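Local coordinates for AvrL567-A (Melampsora lini, PDB 2OPC), which is a secreted effector of the flax rust fungus, probably recognised directly by matching flax resistance proteins, which then set off plant defence, at residues Y15-R20 / E109-N114; K35-N38 / T42-L45; F105-N110 / F115-K120. All blocks are in the same frame, centred on the assembly; numbering follows the deposited sequence.

Contact 1 (Y15-R20 / E109-N114); sequences YTRFYR and ENDIPN
Arg17 reaches out from strand 16-19 to Asp111 in the loop ahead of strand 118-125, and its guanidinium grips a single carboxylate oxygen end-on. NH1 lies 2.9 Å from Asp111 OD1 and NH2 lies 3.1 Å from the same OD1, two hydrogen bonds within one salt bridge. OD1 sits in the guanidinium plane, but the two flat groups are turned 59° apart: NH2 uses the syn lone pair of OD1, whereas NH1 comes from above the carboxylate plane. A long, extended arginine suits this place, because it can span the distance from the strand to the loop. The other oxygen is engaged through water 1, which donates to Asp111 OD2 at 2.8 Å and accepts only weakly from Arg17 NH2.

Next to this pair, the Tyr19 ring rests obliquely against the Asn110 amide, CE1 being 3.2 Å from ND2. Water 2 ties the tyrosine to the loop backbone, 2.9 Å from Tyr19 OH and 2.8 Å from Asp111 N, whose hydrogen it accepts. Further out, an Asx turn shapes the loop: Ile112 N donates to Asn110 OD1 over 2.9 Å, nearly straight at 170°. Asn110 swings CG opposite its backbone N (chi1 -157°), which presents OD1 to Ile112 N and holds Asp111 at the bend. Tyr118 of the neighbouring strand 118-125 touches both Arg17 and Tyr19.

With charge, water and amide groups meeting at the surface, the loop is held to the strand mainly by polar contacts; solvent would probably temper the strength of the ion pair.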
loop_
_atom_site.group_PDB
_atom_site.type_symbol
_atom_site.label_atom_id
_atom_site.label_comp_id
_atom_site.label_asym_id
_atom_site.label_seq_id
_atom_site.Cartn_x
_atom_site.Cartn_y
_atom_site.Cartn_z
ATOM N N TYR A 15 2.351 7.952 -6.651
ATOM C CA TYR A 15 2.270 7.315 -5.342
ATOM C C TYR A 15 1.315 8.055 -4.422
ATOM O O TYR A 15 1.195 9.295 -4.528
ATOM C CB TYR A 15 3.635 7.273 -4.652
ATOM C CG TYR A 15 4.607 6.222 -5.167
ATOM C CD1 TYR A 15 4.376 4.867 -4.939
ATOM C CD2 TYR A 15 5.764 6.581 -5.824
ATOM C CE1 TYR A 15 5.252 3.905 -5.359
ATOM C CE2 TYR A 15 6.672 5.606 -6.258
ATOM C CZ TYR A 15 6.385 4.261 -5.992
ATOM O OH TYR A 15 7.283 3.312 -6.441
ATOM N N THR A 16 0.689 7.313 -3.520
ATOM C CA THR A 16 -0.078 7.887 -2.429
ATOM C C THR A 16 0.743 7.783 -1.139
ATOM O O THR A 16 1.310 6.726 -0.854
ATOM C CB THR A 16 -1.393 7.104 -2.262
ATOM O OG1 THR A 16 -2.171 7.229 -3.470
ATOM C CG2 THR A 16 -2.222 7.587 -1.079
ATOM N N ARG A 17 0.832 8.878 -0.388
ATOM C CA ARG A 17 1.432 8.798 0.949
ATOM C C ARG A 17 0.488 8.137 1.945
ATOM O O ARG A 17 -0.693 8.509 2.057
ATOM C CB ARG A 17 1.788 10.190 1.444
ATOM C CG ARG A 17 2.801 10.870 0.550
ATOM C CD ARG A 17 3.257 12.166 1.249
ATOM N NE ARG A 17 4.289 12.884 0.518
ATOM C CZ ARG A 17 4.908 13.967 0.989
ATOM N NH1 ARG A 17 4.595 14.419 2.198
ATOM N NH2 ARG A 17 5.844 14.561 0.265
ATOM N N PHE A 18 1.004 7.147 2.656
ATOM C CA PHE A 18 0.212 6.483 3.698
ATOM C C PHE A 18 1.012 6.632 4.991
ATOM O O PHE A 18 2.090 6.053 5.148
ATOM C CB PHE A 18 -0.015 5.014 3.292
ATOM C CG PHE A 18 -0.836 4.200 4.280
ATOM C CD1 PHE A 18 -1.987 4.733 4.828
ATOM C CD2 PHE A 18 -0.440 2.906 4.635
ATOM C CE1 PHE A 18 -2.762 3.975 5.696
ATOM C CE2 PHE A 18 -1.229 2.136 5.542
ATOM C CZ PHE A 18 -2.380 2.721 6.050
ATOM N N TYR A 19 0.453 7.457 5.889
ATOM C CA TYR A 19 1.171 7.861 7.090
ATOM C C TYR A 19 1.193 6.816 8.209
ATOM O O TYR A 19 0.239 6.083 8.377
ATOM C CB TYR A 19 0.618 9.207 7.592
ATOM C CG TYR A 19 1.166 10.353 6.779
ATOM C CD1 TYR A 19 2.371 10.951 7.123
ATOM C CD2 TYR A 19 0.524 10.782 5.622
ATOM C CE1 TYR A 19 2.919 11.998 6.353
ATOM C CE2 TYR A 19 1.055 11.843 4.843
ATOM C CZ TYR A 19 2.254 12.416 5.213
ATOM O OH TYR A 19 2.794 13.451 4.472
ATOM N N ARG A 20 2.294 6.741 8.964
ATOM C CA ARG A 20 2.453 5.814 10.087
ATOM C C ARG A 20 1.806 6.393 11.328
ATOM O O ARG A 20 2.419 6.573 12.359
ATOM C CB ARG A 20 3.912 5.545 10.321
ATOM C CG ARG A 20 4.570 4.832 9.134
ATOM C CD ARG A 20 4.768 3.416 9.531
ATOM N NE ARG A 20 5.857 3.241 10.485
ATOM C CZ ARG A 20 6.360 2.060 10.851
ATOM N NH1 ARG A 20 5.774 0.962 10.287
ATOM N NH2 ARG A 20 7.413 1.978 11.758
ATOM N N GLU A 109 10.540 10.517 5.794
ATOM C CA GLU A 109 10.272 11.389 6.918
ATOM C C GLU A 109 9.351 12.469 6.521
ATOM O O GLU A 109 9.442 12.981 5.416
ATOM C CB GLU A 109 11.571 11.960 7.510
ATOM C CG GLU A 109 12.391 10.830 8.073
ATOM C CD GLU A 109 13.469 11.354 8.957
ATOM O OE1 GLU A 109 13.372 11.177 10.192
ATOM O OE2 GLU A 109 14.412 11.996 8.421
ATOM N N ASN A 110 8.476 12.851 7.454
ATOM C CA ASN A 110 7.552 13.946 7.207
ATOM C C ASN A 110 8.291 15.200 6.745
ATOM O O ASN A 110 9.450 15.506 7.151
ATOM C CB ASN A 110 6.707 14.220 8.454
ATOM C CG ASN A 110 5.401 14.918 8.137
ATOM O OD1 ASN A 110 5.387 16.099 7.783
ATOM N ND2 ASN A 110 4.289 14.201 8.295
ATOM N N ASP A 111 7.613 15.922 5.877
ATOM C CA ASP A 111 8.140 17.193 5.409
ATOM C C ASP A 111 8.312 18.185 6.554
ATOM O O ASP A 111 9.198 19.043 6.529
ATOM C CB ASP A 111 7.222 17.763 4.325
ATOM C CG ASP A 111 7.237 16.935 3.073
ATOM O OD1 ASP A 111 6.173 16.831 2.418
ATOM O OD2 ASP A 111 8.315 16.380 2.745
ATOM N N ILE A 112 7.470 18.055 7.572
ATOM C CA ILE A 112 7.606 18.896 8.748
ATOM C C ILE A 112 8.067 18.037 9.930
ATOM O O ILE A 112 7.398 17.069 10.270
ATOM C CB ILE A 112 6.267 19.607 9.104
ATOM C CG1 ILE A 112 5.685 20.343 7.888
ATOM C CG2 ILE A 112 6.455 20.543 10.294
ATOM C CD1 ILE A 112 4.458 21.200 8.195
ATOM N N PRO A 113 9.180 18.416 10.600
ATOM C CA PRO A 113 9.527 17.619 11.789
ATOM C C PRO A 113 8.330 17.561 12.728
ATOM O O PRO A 113 7.382 18.351 12.594
ATOM C CB PRO A 113 10.683 18.393 12.423
ATOM C CG PRO A 113 10.595 19.784 11.790
ATOM C CD PRO A 113 10.140 19.506 10.394
ATOM N N ASN A 114 8.348 16.568 13.610
ATOM C CA ASN A 114 7.381 16.394 14.684
ATOM C C ASN A 114 6.174 15.583 14.305
ATOM O O ASN A 114 5.353 15.309 15.187
ATOM C CB ASN A 114 6.937 17.743 15.331
ATOM C CG ASN A 114 8.049 18.440 16.088
ATOM O OD1 ASN A 114 8.564 19.480 15.667
ATOM N ND2 ASN A 114 8.410 17.891 17.211
HETATM O O HOH W 1 8.630 16.060 -0.060
HETATM O O HOH W 2 5.044 15.208 4.945
#

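Contact 2 (K35-N38 / T42-L45)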
loop_
_atom_site.group_PDB
_atom_site.type_symbol
_atom_site.label_atom_id
_atom_site.label_comp_id
_atom_site.label_asym_id
_atom_site.label_seq_id
_atom_site.Cartn_x
_atom_site.Cartn_y
_atom_site.Cartn_z
ATOM N N LYS A 35 -5.776 0.356 5.180
ATOM C CA LYS A 35 -5.645 0.739 6.598
ATOM C C LYS A 35 -4.453 -0.032 7.159
ATOM O O LYS A 35 -3.883 -0.879 6.469
ATOM C CB LYS A 35 -6.928 0.405 7.406
ATOM C CG LYS A 35 -7.142 -1.098 7.598
ATOM C CD LYS A 35 -8.317 -1.361 8.520
ATOM C CE LYS A 35 -8.460 -2.865 8.763
ATOM N NZ LYS A 35 -9.542 -3.132 9.784
ATOM N N TRP A 36 -4.085 0.246 8.408
ATOM C CA TRP A 36 -3.039 -0.532 9.042
ATOM C C TRP A 36 -3.579 -1.773 9.703
ATOM O O TRP A 36 -4.710 -1.802 10.182
ATOM C CB TRP A 36 -2.292 0.318 10.095
ATOM C CG TRP A 36 -1.430 1.374 9.505
ATOM C CD1 TRP A 36 -1.606 2.741 9.561
ATOM C CD2 TRP A 36 -0.206 1.153 8.821
ATOM N NE1 TRP A 36 -0.591 3.387 8.906
ATOM C CE2 TRP A 36 0.299 2.432 8.454
ATOM C CE3 TRP A 36 0.513 -0.008 8.464
ATOM C CZ2 TRP A 36 1.515 2.582 7.772
ATOM C CZ3 TRP A 36 1.713 0.141 7.771
ATOM C CH2 TRP A 36 2.196 1.433 7.422
ATOM N N ASP A 37 -2.713 -2.785 9.828
ATOM C CA ASP A 37 -3.124 -4.036 10.445
ATOM C C ASP A 37 -3.472 -3.883 11.893
ATOM O O ASP A 37 -4.468 -4.469 12.364
ATOM C CB ASP A 37 -2.077 -5.145 10.188
ATOM C CG ASP A 37 -0.661 -4.791 10.695
ATOM O OD1 ASP A 37 -0.291 -3.617 10.870
ATOM O OD2 ASP A 37 0.112 -5.746 10.935
ATOM N N ASN A 38 -2.667 -3.099 12.597
ATOM C CA ASN A 38 -2.849 -2.819 14.029
ATOM C C ASN A 38 -1.928 -1.671 14.452
ATOM O O ASN A 38 -1.276 -1.020 13.609
ATOM C CB ASN A 38 -2.607 -4.086 14.875
ATOM C CG ASN A 38 -1.257 -4.683 14.619
ATOM O OD1 ASN A 38 -0.241 -3.996 14.627
ATOM N ND2 ASN A 38 -1.239 -5.992 14.336
ATOM N N THR A 42 2.605 -2.878 11.017
ATOM C CA THR A 42 3.605 -3.742 10.387
ATOM C C THR A 42 3.275 -3.983 8.935
ATOM O O THR A 42 4.141 -4.334 8.147
ATOM C CB THR A 42 3.846 -5.120 11.104
ATOM O OG1 THR A 42 2.721 -5.974 10.836
ATOM C CG2 THR A 42 4.007 -4.959 12.605
ATOM N N MET A 43 2.021 -3.826 8.559
ATOM C CA MET A 43 1.660 -4.001 7.150
ATOM C C MET A 43 0.331 -3.343 6.858
ATOM O O MET A 43 -0.547 -3.294 7.725
ATOM C CB MET A 43 1.552 -5.462 6.777
ATOM C CG MET A 43 0.390 -6.147 7.456
ATOM S SD MET A 43 0.254 -7.888 7.042
ATOM C CE MET A 43 1.633 -8.514 7.968
ATOM N N PRO A 44 0.166 -2.880 5.617
ATOM C CA PRO A 44 -1.142 -2.386 5.204
ATOM C C PRO A 44 -2.088 -3.531 4.910
ATOM O O PRO A 44 -1.668 -4.612 4.522
ATOM C CB PRO A 44 -0.854 -1.655 3.896
ATOM C CG PRO A 44 0.365 -2.303 3.354
ATOM C CD PRO A 44 1.176 -2.775 4.537
ATOM N N LEU A 45 -3.382 -3.279 5.114
ATOM C CA LEU A 45 -4.472 -4.176 4.722
ATOM C C LEU A 45 -5.337 -3.451 3.702
ATOM O O LEU A 45 -5.412 -2.228 3.731
ATOM C CB LEU A 45 -5.358 -4.592 5.914
ATOM C CG LEU A 45 -4.592 -5.316 7.039
ATOM C CD1 LEU A 45 -5.534 -5.652 8.163
ATOM C CD2 LEU A 45 -3.870 -6.606 6.591
#
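Asp37 and Thr42 face each other where the hairpin of strands 32-36 and 44-48 turns round, and the aspartate carboxylate gathers the donors of the returning chain. Its OD1 accepts from Thr42 N at 3.0 Å and, more weakly, from Met43 N at 3.3 Å; Asn38 N adds another weak bond from its own side. Its OD2 takes the hydroxyl hydrogen of Thr42 OG1 at a short 2.6 Å. Both Thr42 donors arrive on the syn side, somewhat out of the carboxylate plane. The carboxylate can turn back over the loop because Asp37 CG stands between the backbone N and the carbonyl carbon (chi1 58°), and Thr42 holds OG1 in the equivalent position (chi1 74°).

Asp37 N meanwhile donates to Met43 O over 3.1 Å, and the edge of the Trp36 ring nears that same oxygen, CE3 lying 3.5 Å away. Trp36 NE1 is satisfied by Tyr19 O in strand 16-19. Beyond, Lys35 and Leu45 form an antiparallel hydrogen-bonded pair: Leu45 N reaches Lys35 O at 2.8 Å, almost straight at 174°, and Lys35 N reaches Leu45 O at 3.0 Å. Pro44, which has no N-H, is tolerated opposite Trp36 because theirs is a non-hydrogen-bonded pair; its CD packs near Trp36 CZ3 instead. Leu45 leans on the Asp37 backbone, CD1 to CA 3.7 Å, while the lysine on its face of the sheet forms a cation-pi contact with Trp88.

A carboxylate that collects several N-H groups and a hydroxyl is probably stabilised in its charged form, and here it helps close the hairpin, together with the Asp37 N to Met43 O bond.

Contact 3 (F105-N110 / F115-K120); sequences FHLFEN and FPDYIK
Phe108 and Tyr118 make a single antiparallel beta bridge, Phe108 N to Tyr118 O 2.8 Å and Tyr118 N to Phe108 O 2.9 Å, so that the loop 105-110 runs beside the start of strand 118-125. This strand belongs to a four-stranded antiparallel sheet and pairs with strand 16-19 along its other edge. Phe108 meets two partners. Its CB lies over the face of the Tyr118 ring, 3.6 Å from the centroid, and the two rings, nearly parallel at 18°, are offset until little of one faces the other. Its own ring takes the extended Lys120 chain at about a right angle over one face, on the side toward Tyr118, with CE over the ring centre and NZ 4.3 Å from the centroid in an off-centre cation-pi contact; a lysine serves here through both its methylenes and its charge. Leu107 CD2 meets Ile119 CG2. Asn110 ND2 donates to Pro116 O over 3.1 Å, in plane with both its amide and the carbonyl. A chi1 near 58° folds the Tyr118 ring back toward Phe108, and its hydroxyl meets water 4, which accepts from Tyr118 OH at 2.6 Å and donates to Glu109 O.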
loop_
_atom_site.group_PDB
_atom_site.type_symbol
_atom_site.label_atom_id
_atom_site.label_comp_id
_atom_site.label_asym_id
_atom_site.label_seq_id
_atom_site.Cartn_x
_atom_site.Cartn_y
_atom_site.Cartn_z
ATOM N N PHE A 105 13.632 1.028 5.252
ATOM C CA PHE A 105 13.927 1.500 3.902
ATOM C C PHE A 105 12.639 1.760 3.094
ATOM O O PHE A 105 12.731 2.152 1.936
ATOM C CB PHE A 105 14.856 0.531 3.149
ATOM C CG PHE A 105 14.376 -0.900 3.129
ATOM C CD1 PHE A 105 14.951 -1.834 3.995
ATOM C CD2 PHE A 105 13.346 -1.313 2.276
ATOM C CE1 PHE A 105 14.525 -3.172 3.988
ATOM C CE2 PHE A 105 12.917 -2.647 2.251
ATOM C CZ PHE A 105 13.512 -3.580 3.094
ATOM N N HIS A 106 11.469 1.590 3.718
ATOM C CA HIS A 106 10.211 2.020 3.102
ATOM C C HIS A 106 9.765 3.375 3.642
ATOM O O HIS A 106 8.818 3.953 3.114
ATOM C CB HIS A 106 9.078 1.074 3.480
ATOM C CG HIS A 106 9.246 -0.309 2.962
ATOM N ND1 HIS A 106 9.119 -1.430 3.750
ATOM C CD2 HIS A 106 9.486 -0.751 1.707
ATOM C CE1 HIS A 106 9.293 -2.509 3.002
ATOM N NE2 HIS A 106 9.520 -2.124 1.755
ATOM N N LEU A 107 10.420 3.867 4.701
ATOM C CA LEU A 107 9.897 5.015 5.435
ATOM C C LEU A 107 10.514 6.321 4.994
ATOM O O LEU A 107 11.744 6.433 4.890
ATOM C CB LEU A 107 10.152 4.849 6.948
ATOM C CG LEU A 107 9.437 3.640 7.557
ATOM C CD1 LEU A 107 9.957 3.394 8.970
ATOM C CD2 LEU A 107 7.903 3.856 7.560
ATOM N N PHE A 108 9.626 7.281 4.722
ATOM C CA PHE A 108 10.023 8.656 4.339
ATOM C C PHE A 108 9.673 9.556 5.501
ATOM O O PHE A 108 8.628 9.393 6.135
ATOM C CB PHE A 108 9.238 9.090 3.102
ATOM C CG PHE A 108 9.647 8.365 1.850
ATOM C CD1 PHE A 108 10.609 8.916 0.984
ATOM C CD2 PHE A 108 9.093 7.109 1.548
ATOM C CE1 PHE A 108 11.037 8.230 -0.146
ATOM C CE2 PHE A 108 9.502 6.408 0.408
ATOM C CZ PHE A 108 10.459 6.972 -0.458
ATOM N N GLU A 109 10.540 10.517 5.794
ATOM C CA GLU A 109 10.272 11.389 6.918
ATOM C C GLU A 109 9.351 12.469 6.521
ATOM O O GLU A 109 9.442 12.981 5.416
ATOM C CB GLU A 109 11.571 11.960 7.510
ATOM C CG GLU A 109 12.391 10.830 8.073
ATOM C CD GLU A 109 13.469 11.354 8.957
ATOM O OE1 GLU A 109 13.372 11.177 10.192
ATOM O OE2 GLU A 109 14.412 11.996 8.421
ATOM N N ASN A 110 8.476 12.851 7.454
ATOM C CA ASN A 110 7.552 13.946 7.207
ATOM C C ASN A 110 8.291 15.200 6.745
ATOM O O ASN A 110 9.450 15.506 7.151
ATOM C CB ASN A 110 6.707 14.220 8.454
ATOM C CG ASN A 110 5.401 14.918 8.137
ATOM O OD1 ASN A 110 5.387 16.099 7.783
ATOM N ND2 ASN A 110 4.289 14.201 8.295
ATOM N N PHE A 115 6.081 15.167 13.022
ATOM C CA PHE A 115 4.942 14.464 12.479
ATOM C C PHE A 115 5.340 13.067 11.909
ATOM O O PHE A 115 6.531 12.783 11.787
ATOM C CB PHE A 115 4.157 15.428 11.564
ATOM C CG PHE A 115 3.646 16.649 12.302
ATOM C CD1 PHE A 115 2.395 16.634 12.928
ATOM C CD2 PHE A 115 4.436 17.794 12.422
ATOM C CE1 PHE A 115 1.939 17.758 13.643
ATOM C CE2 PHE A 115 3.984 18.917 13.131
ATOM C CZ PHE A 115 2.739 18.893 13.743
ATOM N N PRO A 116 4.381 12.138 11.777
ATOM C CA PRO A 116 4.734 10.764 11.443
ATOM C C PRO A 116 5.434 10.610 10.087
ATOM O O PRO A 116 5.246 11.382 9.167
ATOM C CB PRO A 116 3.369 10.041 11.419
ATOM C CG PRO A 116 2.556 10.808 12.358
ATOM C CD PRO A 116 2.943 12.265 12.096
ATOM N N ASP A 117 6.198 9.551 9.977
ATOM C CA ASP A 117 6.722 9.135 8.671
ATOM C C ASP A 117 5.571 8.637 7.791
ATOM O O ASP A 117 4.469 8.442 8.266
ATOM C CB ASP A 117 7.568 7.909 8.819
ATOM C CG ASP A 117 8.770 8.103 9.574
ATOM O OD1 ASP A 117 9.212 9.307 9.737
ATOM O OD2 ASP A 117 9.302 6.998 9.995
ATOM N N TYR A 118 5.878 8.395 6.513
ATOM C CA TYR A 118 4.905 7.772 5.600
ATOM C C TYR A 118 5.629 6.764 4.711
ATOM O O TYR A 118 6.829 6.789 4.514
ATOM C CB TYR A 118 4.166 8.824 4.741
ATOM C CG TYR A 118 5.068 9.687 3.897
ATOM C CD1 TYR A 118 5.301 9.382 2.560
ATOM C CD2 TYR A 118 5.732 10.794 4.434
ATOM C CE1 TYR A 118 6.129 10.154 1.776
ATOM C CE2 TYR A 118 6.570 11.588 3.635
ATOM C CZ TYR A 118 6.771 11.268 2.310
ATOM O OH TYR A 118 7.626 12.038 1.513
ATOM N N ILE A 119 4.812 5.857 4.144
ATOM C CA ILE A 119 5.259 5.030 3.012
ATOM C C ILE A 119 4.550 5.566 1.764
ATOM O O ILE A 119 3.595 6.325 1.818
ATOM C CB ILE A 119 4.956 3.510 3.211
ATOM C CG1 ILE A 119 3.439 3.197 3.221
ATOM C CG2 ILE A 119 5.633 3.021 4.500
ATOM C CD1 ILE A 119 3.163 1.700 3.327
ATOM N N LYS A 120 5.132 5.195 0.621
ATOM C CA LYS A 120 4.552 5.558 -0.706
ATOM C C LYS A 120 4.094 4.297 -1.398
ATOM O O LYS A 120 4.925 3.441 -1.714
ATOM C CB LYS A 120 5.607 6.232 -1.578
ATOM C CG LYS A 120 6.108 7.583 -1.073
ATOM C CD LYS A 120 7.175 8.152 -2.081
ATOM C CE LYS A 120 7.826 9.382 -1.573
ATOM N NZ LYS A 120 8.686 9.913 -2.655
HETATM O O HOH W 3 7.443 3.550 0.798
HETATM O O HOH W 4 9.103 13.808 2.808
HETATM O O HOH W 5 8.561 11.800 10.313
#

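From the N terminus, strand 16-19 supplies the first half of contact 1, whose partner loop comes only some ninety residues later. Within that long span contact 2 closes early, a local hairpin of the three-stranded sheet. Contact 3 interleaves with contact 1: it opens at 105-110, before the loop 109-114 is complete, shares Glu109 and Asn110 with it, and closes on 115-120 after it. Contact 3 lays the loop along the start of the inner strand 118-125, and contact 1 ties it to the edge strand 16-19, the neighbour of 118-125 in the four-stranded sheet. Contact 2 joins them through Trp36, which packs on Phe18 and Ile119 and links the two sheets.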